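Local coordinates for coiled-coil quantitatively-enriched protein 1 (Schizosaccharomyces pombe, PDB 7CUJ), which as the full-length protein links telomeres to the meiotic centrosome and is required for telomere clustering in meiotic prophase, telomere length regulation and chromosome segregation, at residues A[219-222]-A[223-227]; A[186-190]-A[191-195]; A[31-34]-A[35-38]. All coordinates share one frame; numbering follows the deposited sequence.

Contact 1 of 3, residues A[219-222]-A[223-227]; sequences HAIK and CFQSS
Cys223 and His219, one helical turn apart, meet through both backbone and side chain. Among the backbone bonds, Cys223 N donates to His219 O at 3.1 Å with an N-H...O angle of 141°, an i to i+4 bond of helical type. Around it i to i+3 and i to i+4 spacings are mixed: Cys223 N and Phe224 N each also make a weak bond to Ala220 O, Phe224 N makes another weak one to Ile221 O, and Gln225 N makes a weak bond to Lys222 O at 3.5 Å. This is the fraying C-terminal turn of helix 217-223, which follows strand 208-213 of the parallel sheet in this alpha/beta domain, one part of the longer protein; Phe224 is the first residue to leave helical angles, and the chain runs on as a loop toward helix 232-243.

In the sulfur-aromatic contact, Cys223 SG approaches the His219 imidazole obliquely, 4.6 Å from its centroid and nearest to His219 CD2 at 3.7 Å. The ring is fixed at both nitrogens, by Met308 O on NE2 and Gly215 N on ND1, which fixes its rotation beside the sulfur.

Carbon-to-oxygen contacts add to the turn. With CG of Phe224 beside its own backbone N (chi1 -65°), the ring edge turns back along the helix and CD1 lies 3.2 Å from Ala220 O, in the ring plane. The same ring packs on Phe232 and Val239 of helix 232-243. Gln225 CG lies 3.1 Å from Ile221 O.

Beyond the turn, Phe224 O accepts two bonds from the poorly ordered Ser227, its OG at 2.7 Å and its N at 3.2 Å, both arriving from the same face of the carbonyl plane.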
ATOM      1  N   HIS A 219      14.811  20.044  -1.464  1.00 22.38           N
ATOM      2  CA  HIS A 219      15.013  20.673  -0.169  1.00 23.97           C
ATOM      3  C   HIS A 219      15.541  19.655   0.839  1.00 25.32           C
ATOM      4  O   HIS A 219      16.463  19.957   1.595  1.00 26.74           O
ATOM      5  CB  HIS A 219      13.703  21.320   0.303  1.00 23.59           C
ATOM      6  CG  HIS A 219      13.870  22.305   1.409  1.00 25.34           C
ATOM      7  ND1 HIS A 219      12.851  23.157   1.791  1.00 26.42           N
ATOM      8  CD2 HIS A 219      14.921  22.588   2.208  1.00 27.58           C
ATOM      9  CE1 HIS A 219      13.263  23.916   2.786  1.00 28.72           C
ATOM     10  NE2 HIS A 219      14.531  23.587   3.058  1.00 29.81           N
ATOM     11  N   ALA A 220      14.953  18.450   0.830  1.00 25.27           N
ATOM     12  CA  ALA A 220      15.306  17.394   1.767  1.00 27.58           C
ATOM     13  C   ALA A 220      16.731  16.900   1.514  1.00 29.06           C
ATOM     14  O   ALA A 220      17.501  16.727   2.457  1.00 32.13           O
ATOM     15  CB  ALA A 220      14.300  16.268   1.690  1.00 26.16           C
ATOM     16  N   ILE A 221      17.071  16.680   0.240  1.00 28.87           N
ATOM     17  CA  ILE A 221      18.414  16.268  -0.139  1.00 31.82           C
ATOM     18  C   ILE A 221      19.422  17.319   0.334  1.00 35.89           C
ATOM     19  O   ILE A 221      20.493  16.971   0.831  1.00 39.04           O
ATOM     20  CB  ILE A 221      18.501  15.986  -1.654  1.00 29.36           C
ATOM     21  CG1 ILE A 221      17.774  14.685  -2.016  1.00 27.32           C
ATOM     22  CG2 ILE A 221      19.949  15.968  -2.127  1.00 28.85           C
ATOM     23  CD1 ILE A 221      17.395  14.563  -3.475  1.00 23.88           C
ATOM     24  N   LYS A 222      19.057  18.601   0.197  1.00 38.01           N
ATOM     25  CA  LYS A 222      19.905  19.711   0.611  1.00 41.33           C
ATOM     26  C   LYS A 222      20.237  19.604   2.101  1.00 43.35           C
ATOM     27  O   LYS A 222      21.396  19.757   2.480  1.00 45.09           O
ATOM     28  CB  LYS A 222      19.290  21.052   0.183  1.00 42.09           C
ATOM     29  CG  LYS A 222      19.379  22.200   1.183  1.00 45.50           C
ATOM     30  CD  LYS A 222      20.755  22.809   1.334  1.00 50.05           C
ATOM     31  CE  LYS A 222      20.940  23.500   2.669  1.00 54.11           C
ATOM     32  NZ  LYS A 222      22.322  24.013   2.839  1.00 57.39           N
ATOM     33  N   CYS A 223      19.223  19.310   2.929  1.00 43.96           N
ATOM     34  CA  CYS A 223      19.354  19.364   4.379  1.00 45.75           C
ATOM     35  C   CYS A 223      20.089  18.142   4.929  1.00 46.93           C
ATOM     36  O   CYS A 223      20.536  18.165   6.074  1.00 50.69           O
ATOM     37  CB  CYS A 223      17.992  19.489   5.054  1.00 45.78           C
ATOM     38  SG  CYS A 223      17.197  21.095   4.785  1.00 46.28           S
ATOM     39  N   PHE A 224      20.205  17.079   4.122  1.00 44.72           N
ATOM     40  CA  PHE A 224      20.860  15.856   4.566  1.00 47.04           C
ATOM     41  C   PHE A 224      22.050  15.524   3.668  1.00 51.52           C
ATOM     42  O   PHE A 224      22.602  14.429   3.753  1.00 55.39           O
ATOM     43  CB  PHE A 224      19.855  14.706   4.699  1.00 43.68           C
ATOM     44  CG  PHE A 224      18.808  14.919   5.763  1.00 40.71           C
ATOM     45  CD1 PHE A 224      17.609  15.546   5.458  1.00 38.07           C
ATOM     46  CD2 PHE A 224      19.025  14.515   7.073  1.00 41.63           C
ATOM     47  CE1 PHE A 224      16.647  15.760   6.433  1.00 37.65           C
ATOM     48  CE2 PHE A 224      18.060  14.726   8.049  1.00 40.85           C
ATOM     49  CZ  PHE A 224      16.875  15.351   7.729  1.00 38.86           C
ATOM     50  N   GLN A 225      22.446  16.488   2.827  1.00 56.05           N
ATOM     51  CA  GLN A 225      23.652  16.386   2.018  1.00 62.58           C
ATOM     52  C   GLN A 225      24.844  16.054   2.909  1.00 68.04           C
ATOM     53  O   GLN A 225      25.678  15.224   2.553  1.00 69.77           O
ATOM     54  CB  GLN A 225      23.937  17.717   1.320  1.00 64.74           C
ATOM     55  CG  GLN A 225      23.351  17.830  -0.079  1.00 63.39           C
ATOM     56  CD  GLN A 225      23.801  19.098  -0.762  1.00 64.91           C
ATOM     57  OE1 GLN A 225      23.808  20.177  -0.173  1.00 65.93           O
ATOM     58  NE2 GLN A 225      24.182  18.972  -2.022  1.00 66.22           N
ATOM     59  N   SER A 226      24.894  16.712   4.074  1.00 73.75           N
ATOM     60  CA  SER A 226      26.011  16.671   5.006  1.00 81.09           C
ATOM     61  C   SER A 226      26.349  15.243   5.435  1.00 85.34           C
ATOM     62  O   SER A 226      27.479  14.977   5.843  1.00 88.34           O
ATOM     63  CB  SER A 226      25.730  17.549   6.199  1.00 83.23           C
ATOM     64  OG  SER A 226      24.408  17.339   6.677  1.00 80.72           O
ATOM     65  N   SER A 227      25.371  14.332   5.336  1.00 88.80           N
ATOM     66  CA  SER A 227      25.526  12.972   5.831  1.00 93.26           C
ATOM     67  C   SER A 227      25.967  12.013   4.722  1.00 97.58           C
ATOM     68  O   SER A 227      27.139  11.639   4.665  1.00104.00           O
ATOM     69  CB  SER A 227      24.277  12.495   6.539  1.00 94.18           C
ATOM     70  OG  SER A 227      23.136  12.614   5.702  1.00 91.46           O
TER

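Contact 2 of 3, residues A[186-190]-A[191-195]; sequences TIFYD and IEAYM
Asp190 caps the first turn of helix 191-200: its OD1 accepts from Ala193 N at 2.7 Å, met nearly along the C-O axis. The carboxylate is swung there by a chi1 of 60°, which sets CG between the backbone N and the carbonyl carbon. Packing is close around this oxygen, with Ala193 CB at 3.3 Å and Glu192 CB at 3.4 Å from OD1. Ser127 OG is a second hydrogen-bond partner of OD1, so the buried acid is held from beyond the turn as well. Carboxylate oxygens of Glu218 and Asp190 thus meet Ile191 N and Ala193 N, and the helix N-terminus would probably favour the charged form of these acids; Tyr194 N makes the first i to i+4 bond, to Asp190 O at 3.3 Å.

At the end of strand 184-188, two residues before the cap, Phe188 lays its face against the edge of Tyr194 in a T-shaped pair. The planes stand at 81°, and Tyr194 CD1 sits over the centre of the Phe188 ring, 3.8 Å from Phe188 CD2. With CG opposite the backbone N (chi1 -176°), the tyrosine ring edge reaches the Phe188 face, while Phe188 CD1 comes within 3.5 Å of Tyr194 CA.

The outer side is looser. Glu192 is partly exposed and extends away from the strand to a salt bridge with Lys65; Tyr194, also partly exposed, has its ring in a cation-pi contact with Arg210. Strand end, capped turn and helix form the first half of the right-handed beta-alpha-beta crossover from strand 184-188 to strand 208-213, characteristic of parallel alpha/beta folds.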
ATOM      1  N   THR A 186      27.161  29.060 -13.429  1.00 57.65           N
ATOM      2  CA  THR A 186      26.554  27.738 -13.524  1.00 52.24           C
ATOM      3  C   THR A 186      25.248  27.677 -12.732  1.00 46.48           C
ATOM      4  O   THR A 186      25.214  28.016 -11.551  1.00 44.83           O
ATOM      5  CB  THR A 186      27.518  26.635 -13.063  1.00 54.14           C
ATOM      6  OG1 THR A 186      28.762  26.811 -13.739  1.00 57.97           O
ATOM      7  CG2 THR A 186      27.001  25.239 -13.334  1.00 52.67           C
ATOM      8  N   ILE A 187      24.180  27.222 -13.399  1.00 42.55           N
ATOM      9  CA  ILE A 187      22.876  27.036 -12.778  1.00 39.17           C
ATOM     10  C   ILE A 187      22.486  25.562 -12.873  1.00 36.92           C
ATOM     11  O   ILE A 187      22.533  24.963 -13.947  1.00 35.51           O
ATOM     12  CB  ILE A 187      21.804  27.937 -13.429  1.00 38.47           C
ATOM     13  CG1 ILE A 187      22.222  29.409 -13.458  1.00 39.60           C
ATOM     14  CG2 ILE A 187      20.457  27.752 -12.742  1.00 35.99           C
ATOM     15  CD1 ILE A 187      21.519  30.223 -14.520  1.00 40.35           C
ATOM     16  N   PHE A 188      22.083  24.994 -11.733  1.00 35.54           N
ATOM     17  CA  PHE A 188      21.481  23.672 -11.709  1.00 34.55           C
ATOM     18  C   PHE A 188      19.967  23.822 -11.634  1.00 31.62           C
ATOM     19  O   PHE A 188      19.438  24.318 -10.641  1.00 31.60           O
ATOM     20  CB  PHE A 188      22.053  22.841 -10.560  1.00 35.28           C
ATOM     21  CG  PHE A 188      23.467  22.392 -10.814  1.00 39.06           C
ATOM     22  CD1 PHE A 188      23.723  21.181 -11.441  1.00 40.40           C
ATOM     23  CD2 PHE A 188      24.541  23.202 -10.475  1.00 40.81           C
ATOM     24  CE1 PHE A 188      25.024  20.776 -11.696  1.00 43.58           C
ATOM     25  CE2 PHE A 188      25.842  22.797 -10.731  1.00 43.17           C
ATOM     26  CZ  PHE A 188      26.081  21.585 -11.339  1.00 44.39           C
ATOM     27  N   TYR A 189      19.291  23.406 -12.713  1.00 30.45           N
ATOM     28  CA  TYR A 189      17.840  23.478 -12.772  1.00 28.47           C
ATOM     29  C   TYR A 189      17.238  22.607 -11.669  1.00 26.70           C
ATOM     30  O   TYR A 189      16.205  22.955 -11.102  1.00 24.15           O
ATOM     31  CB  TYR A 189      17.321  23.100 -14.163  1.00 28.29           C
ATOM     32  CG  TYR A 189      15.818  23.144 -14.294  1.00 27.88           C
ATOM     33  CD1 TYR A 189      15.171  24.305 -14.693  1.00 28.14           C
ATOM     34  CD2 TYR A 189      15.038  22.033 -14.005  1.00 26.32           C
ATOM     35  CE1 TYR A 189      13.790  24.357 -14.808  1.00 27.90           C
ATOM     36  CE2 TYR A 189      13.657  22.068 -14.117  1.00 25.38           C
ATOM     37  CZ  TYR A 189      13.031  23.236 -14.518  1.00 26.78           C
ATOM     38  OH  TYR A 189      11.673  23.280 -14.633  1.00 27.08           O
ATOM     39  N   ASP A 190      17.904  21.486 -11.371  1.00 26.97           N
ATOM     40  CA  ASP A 190      17.383  20.494 -10.444  1.00 26.63           C
ATOM     41  C   ASP A 190      18.533  19.812  -9.706  1.00 27.62           C
ATOM     42  O   ASP A 190      19.664  19.783 -10.193  1.00 27.33           O
ATOM     43  CB  ASP A 190      16.477  19.484 -11.157  1.00 26.95           C
ATOM     44  CG  ASP A 190      17.181  18.721 -12.266  1.00 28.84           C
ATOM     45  OD1 ASP A 190      17.973  17.806 -11.944  1.00 29.50           O
ATOM     46  OD2 ASP A 190      16.947  19.059 -13.443  1.00 31.69           O
ATOM     47  N   ILE A 191      18.209  19.254  -8.533  1.00 27.71           N
ATOM     48  CA  ILE A 191      19.177  18.661  -7.625  1.00 30.08           C
ATOM     49  C   ILE A 191      19.693  17.344  -8.198  1.00 31.02           C
ATOM     50  O   ILE A 191      20.856  17.008  -7.993  1.00 33.00           O
ATOM     51  CB  ILE A 191      18.581  18.512  -6.208  1.00 30.90           C
ATOM     52  CG1 ILE A 191      18.609  19.839  -5.442  1.00 33.20           C
ATOM     53  CG2 ILE A 191      19.249  17.393  -5.420  1.00 31.32           C
ATOM     54  CD1 ILE A 191      19.998  20.406  -5.213  1.00 35.93           C
ATOM     55  N   GLU A 192      18.831  16.610  -8.917  1.00 31.47           N
ATOM     56  CA  GLU A 192      19.246  15.381  -9.578  1.00 33.52           C
ATOM     57  C   GLU A 192      20.467  15.664 -10.455  1.00 34.98           C
ATOM     58  O   GLU A 192      21.440  14.912 -10.424  1.00 37.34           O
ATOM     59  CB  GLU A 192      18.095  14.763 -10.376  1.00 32.76           C
ATOM     60  CG  GLU A 192      18.411  13.376 -10.916  1.00 36.00           C
ATOM     61  CD  GLU A 192      17.325  12.709 -11.749  1.00 36.65           C
ATOM     62  OE1 GLU A 192      16.140  12.792 -11.362  1.00 34.59           O
ATOM     63  OE2 GLU A 192      17.667  12.105 -12.789  1.00 39.99           O
ATOM     64  N   ALA A 193      20.410  16.764 -11.218  1.00 35.55           N
ATOM     65  CA  ALA A 193      21.506  17.180 -12.080  1.00 39.06           C
ATOM     66  C   ALA A 193      22.735  17.521 -11.242  1.00 42.13           C
ATOM     67  O   ALA A 193      23.855  17.215 -11.641  1.00 44.58           O
ATOM     68  CB  ALA A 193      21.088  18.344 -12.947  1.00 35.80           C
ATOM     69  N   TYR A 194      22.513  18.146 -10.078  1.00 43.06           N
ATOM     70  CA  TYR A 194      23.607  18.465  -9.174  1.00 45.86           C
ATOM     71  C   TYR A 194      24.261  17.179  -8.676  1.00 48.40           C
ATOM     72  O   TYR A 194      25.475  17.028  -8.784  1.00 51.22           O
ATOM     73  CB  TYR A 194      23.154  19.375  -8.030  1.00 45.40           C
ATOM     74  CG  TYR A 194      24.283  19.811  -7.131  1.00 48.22           C
ATOM     75  CD1 TYR A 194      25.087  20.890  -7.467  1.00 49.44           C
ATOM     76  CD2 TYR A 194      24.566  19.131  -5.957  1.00 50.00           C
ATOM     77  CE1 TYR A 194      26.136  21.288  -6.652  1.00 52.34           C
ATOM     78  CE2 TYR A 194      25.611  19.514  -5.131  1.00 53.39           C
ATOM     79  CZ  TYR A 194      26.399  20.596  -5.481  1.00 54.45           C
ATOM     80  OH  TYR A 194      27.430  20.984  -4.675  1.00 59.43           O
ATOM     81  N   MET A 195      23.445  16.258  -8.146  1.00 48.03           N
ATOM     82  CA  MET A 195      23.917  14.974  -7.649  1.00 54.68           C
ATOM     83  C   MET A 195      24.801  14.311  -8.702  1.00 56.53           C
ATOM     84  O   MET A 195      25.908  13.871  -8.400  1.00 58.23           O
ATOM     85  CB  MET A 195      22.749  14.029  -7.338  1.00 57.52           C
ATOM     86  CG  MET A 195      21.822  14.496  -6.227  1.00 64.40           C
ATOM     87  SD  MET A 195      22.586  14.467  -4.588  1.00 77.27           S
ATOM     88  CE  MET A 195      23.173  16.156  -4.467  1.00 73.31           C
TER

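Contact 3 of 3, residues A[31-34]-A[35-38]; sequences QYFA and FCID
Phe33 O accepts the shortest bond of the contact, from Ile37 N at 2.8 Å with an N-H...O angle of 159° and the donor nearly in line with the carbonyl. It marks a helix-helix junction: Phe33 is both the first residue to leave the helical angles of helix 20-32 and the N-cap residue of helix 34-41, so one helix passes into the next through a single residue. On the incoming side Ala34 N returns to Gln31 O. On the outgoing side Asp38 N donates to Ala34 O at 3.0 Å, and regular i to i+4 bonding has resumed.

Between these bonds the break is bridged by water. Cys36 N, which in an unbroken helix would reach Tyr32 O, instead donates to a water at 3.1 Å, and that water gives a weak bond to Tyr32 O. The two backbone atoms, Tyr32 O and Cys36 N, stand 6.0 Å apart, which shows how far the kink has opened this side of the chain.

Apolar packing completes the junction. Ile37 CD1 rests on Phe33 CB at 3.7 Å, its CG1 being placed beside the backbone N by a chi1 of -75°. The buried Phe33 ring meets the ring of Phe56 of helix 47-65 edge-to-face, and Ile37 also packs on Phe56 and on Val237 of helix 232-243. Outward, Phe35 directs its ring away from the junction, where it meets Phe35 of the second subunit and an aromatic side chain of another protein, placing the kink at the assembly interface. Nearer the bend, the Phe33 ring is approached obliquely by Cys36, whose CB lies 4.2 Å from Phe33 CD2.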
ATOM      1  N   GLN A  31       0.817   9.387  -0.722  1.00 18.04           N
ATOM      2  CA  GLN A  31      -0.384   8.627  -0.415  1.00 20.00           C
ATOM      3  C   GLN A  31      -0.316   7.257  -1.094  1.00 19.08           C
ATOM      4  O   GLN A  31      -0.597   6.242  -0.463  1.00 20.37           O
ATOM      5  CB  GLN A  31      -1.601   9.447  -0.853  1.00 23.98           C
ATOM      6  CG  GLN A  31      -2.946   8.782  -0.602  1.00 28.25           C
ATOM      7  CD  GLN A  31      -4.050   9.479  -1.363  1.00 33.11           C
ATOM      8  OE1 GLN A  31      -4.063   9.507  -2.594  1.00 37.43           O
ATOM      9  NE2 GLN A  31      -4.997  10.046  -0.632  1.00 36.40           N
ATOM     10  N   TYR A  32       0.080   7.245  -2.375  1.00 17.30           N
ATOM     11  CA  TYR A  32       0.183   6.037  -3.178  1.00 16.05           C
ATOM     12  C   TYR A  32       1.281   5.128  -2.626  1.00 15.07           C
ATOM     13  O   TYR A  32       1.203   3.910  -2.764  1.00 15.71           O
ATOM     14  CB  TYR A  32       0.445   6.399  -4.646  1.00 15.96           C
ATOM     15  CG  TYR A  32       0.391   5.235  -5.605  1.00 15.91           C
ATOM     16  CD1 TYR A  32      -0.810   4.837  -6.171  1.00 16.58           C
ATOM     17  CD2 TYR A  32       1.536   4.523  -5.937  1.00 15.15           C
ATOM     18  CE1 TYR A  32      -0.875   3.762  -7.042  1.00 16.90           C
ATOM     19  CE2 TYR A  32       1.488   3.446  -6.807  1.00 15.59           C
ATOM     20  CZ  TYR A  32       0.276   3.062  -7.358  1.00 16.44           C
ATOM     21  OH  TYR A  32       0.203   2.005  -8.214  1.00 17.70           O
ATOM     22  N   PHE A  33       2.303   5.736  -2.012  1.00 14.71           N
ATOM     23  CA  PHE A  33       3.450   5.029  -1.463  1.00 14.54           C
ATOM     24  C   PHE A  33       3.347   4.922   0.061  1.00 15.13           C
ATOM     25  O   PHE A  33       4.339   4.619   0.723  1.00 15.90           O
ATOM     26  CB  PHE A  33       4.742   5.768  -1.836  1.00 14.09           C
ATOM     27  CG  PHE A  33       5.339   5.386  -3.166  1.00 13.23           C
ATOM     28  CD1 PHE A  33       4.918   6.002  -4.336  1.00 12.86           C
ATOM     29  CD2 PHE A  33       6.315   4.402  -3.250  1.00 13.27           C
ATOM     30  CE1 PHE A  33       5.458   5.641  -5.562  1.00 13.00           C
ATOM     31  CE2 PHE A  33       6.859   4.050  -4.476  1.00 13.57           C
ATOM     32  CZ  PHE A  33       6.428   4.667  -5.630  1.00 13.51           C
ATOM     33  N   ALA A  34       2.154   5.161   0.621  1.00 15.39           N
ATOM     34  CA  ALA A  34       2.019   5.326   2.064  1.00 16.70           C
ATOM     35  C   ALA A  34       2.567   4.112   2.815  1.00 17.41           C
ATOM     36  O   ALA A  34       3.401   4.273   3.701  1.00 18.23           O
ATOM     37  CB  ALA A  34       0.594   5.646   2.447  1.00 16.97           C
ATOM     38  N   PHE A  35       2.111   2.911   2.433  1.00 18.12           N
ATOM     39  CA  PHE A  35       2.526   1.665   3.061  1.00 18.68           C
ATOM     40  C   PHE A  35       4.039   1.503   2.960  1.00 19.10           C
ATOM     41  O   PHE A  35       4.705   1.246   3.959  1.00 19.46           O
ATOM     42  CB  PHE A  35       1.837   0.458   2.414  1.00 18.38           C
ATOM     43  CG  PHE A  35       2.189  -0.863   3.051  1.00 19.55           C
ATOM     44  CD1 PHE A  35       3.363  -1.526   2.722  1.00 19.87           C
ATOM     45  CD2 PHE A  35       1.361  -1.434   4.006  1.00 20.68           C
ATOM     46  CE1 PHE A  35       3.697  -2.731   3.324  1.00 21.37           C
ATOM     47  CE2 PHE A  35       1.691  -2.644   4.605  1.00 21.79           C
ATOM     48  CZ  PHE A  35       2.857  -3.294   4.262  1.00 22.13           C
ATOM     49  N   CYS A  36       4.551   1.653   1.735  1.00 19.76           N
ATOM     50  CA  CYS A  36       5.949   1.460   1.387  1.00 21.14           C
ATOM     51  C   CYS A  36       6.853   2.415   2.170  1.00 21.38           C
ATOM     52  O   CYS A  36       7.918   2.014   2.633  1.00 21.55           O
ATOM     53  CB  CYS A  36       6.139   1.682  -0.109  1.00 22.12           C
ATOM     54  SG  CYS A  36       7.752   1.137  -0.719  1.00 26.43           S
ATOM     55  N   ILE A  37       6.425   3.677   2.302  1.00 20.37           N
ATOM     56  CA  ILE A  37       7.198   4.689   3.004  1.00 22.04           C
ATOM     57  C   ILE A  37       7.238   4.340   4.490  1.00 24.35           C
ATOM     58  O   ILE A  37       8.308   4.354   5.102  1.00 25.51           O
ATOM     59  CB  ILE A  37       6.641   6.105   2.741  1.00 20.86           C
ATOM     60  CG1 ILE A  37       7.013   6.607   1.342  1.00 20.14           C
ATOM     61  CG2 ILE A  37       7.089   7.081   3.819  1.00 20.76           C
ATOM     62  CD1 ILE A  37       6.224   7.813   0.881  1.00 19.28           C
ATOM     63  N   ASP A  38       6.066   4.002   5.047  1.00 24.76           N
ATOM     64  CA  ASP A  38       5.939   3.661   6.454  1.00 26.96           C
ATOM     65  C   ASP A  38       6.835   2.468   6.780  1.00 27.74           C
ATOM     66  O   ASP A  38       7.516   2.467   7.803  1.00 29.57           O
ATOM     67  CB  ASP A  38       4.478   3.417   6.844  1.00 27.36           C
ATOM     68  CG  ASP A  38       4.304   2.986   8.291  1.00 29.91           C
ATOM     69  OD1 ASP A  38       4.598   3.804   9.190  1.00 32.36           O
ATOM     70  OD2 ASP A  38       3.887   1.831   8.507  1.00 31.18           O
TER
HETATM   71  O   HOH W   1       2.741   1.644  -0.777  1.00 20.77           O

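Overall arrangement
The three contacts follow one another along the chain in the order 3, 2, 1. Contacts 1 and 2 are neighbours, their centres 14 Å apart, and touch directly: Ile221 CG2 packs 3.7 Å from Ile191 CG2 and 3.9 Å from Met195 SD, joining helix 217-223 to helix 191-200. Contact 3 is remote, its centre 21 Å from that of contact 1 and 27 Å from that of contact 2. Helix 232-243 lies between contacts 1 and 3, touching Ile221 and Phe224 of the former and Ile37 of the latter. Contact 2 is buried near the middle of the domain, whereas contact 3 faces neighbouring chains.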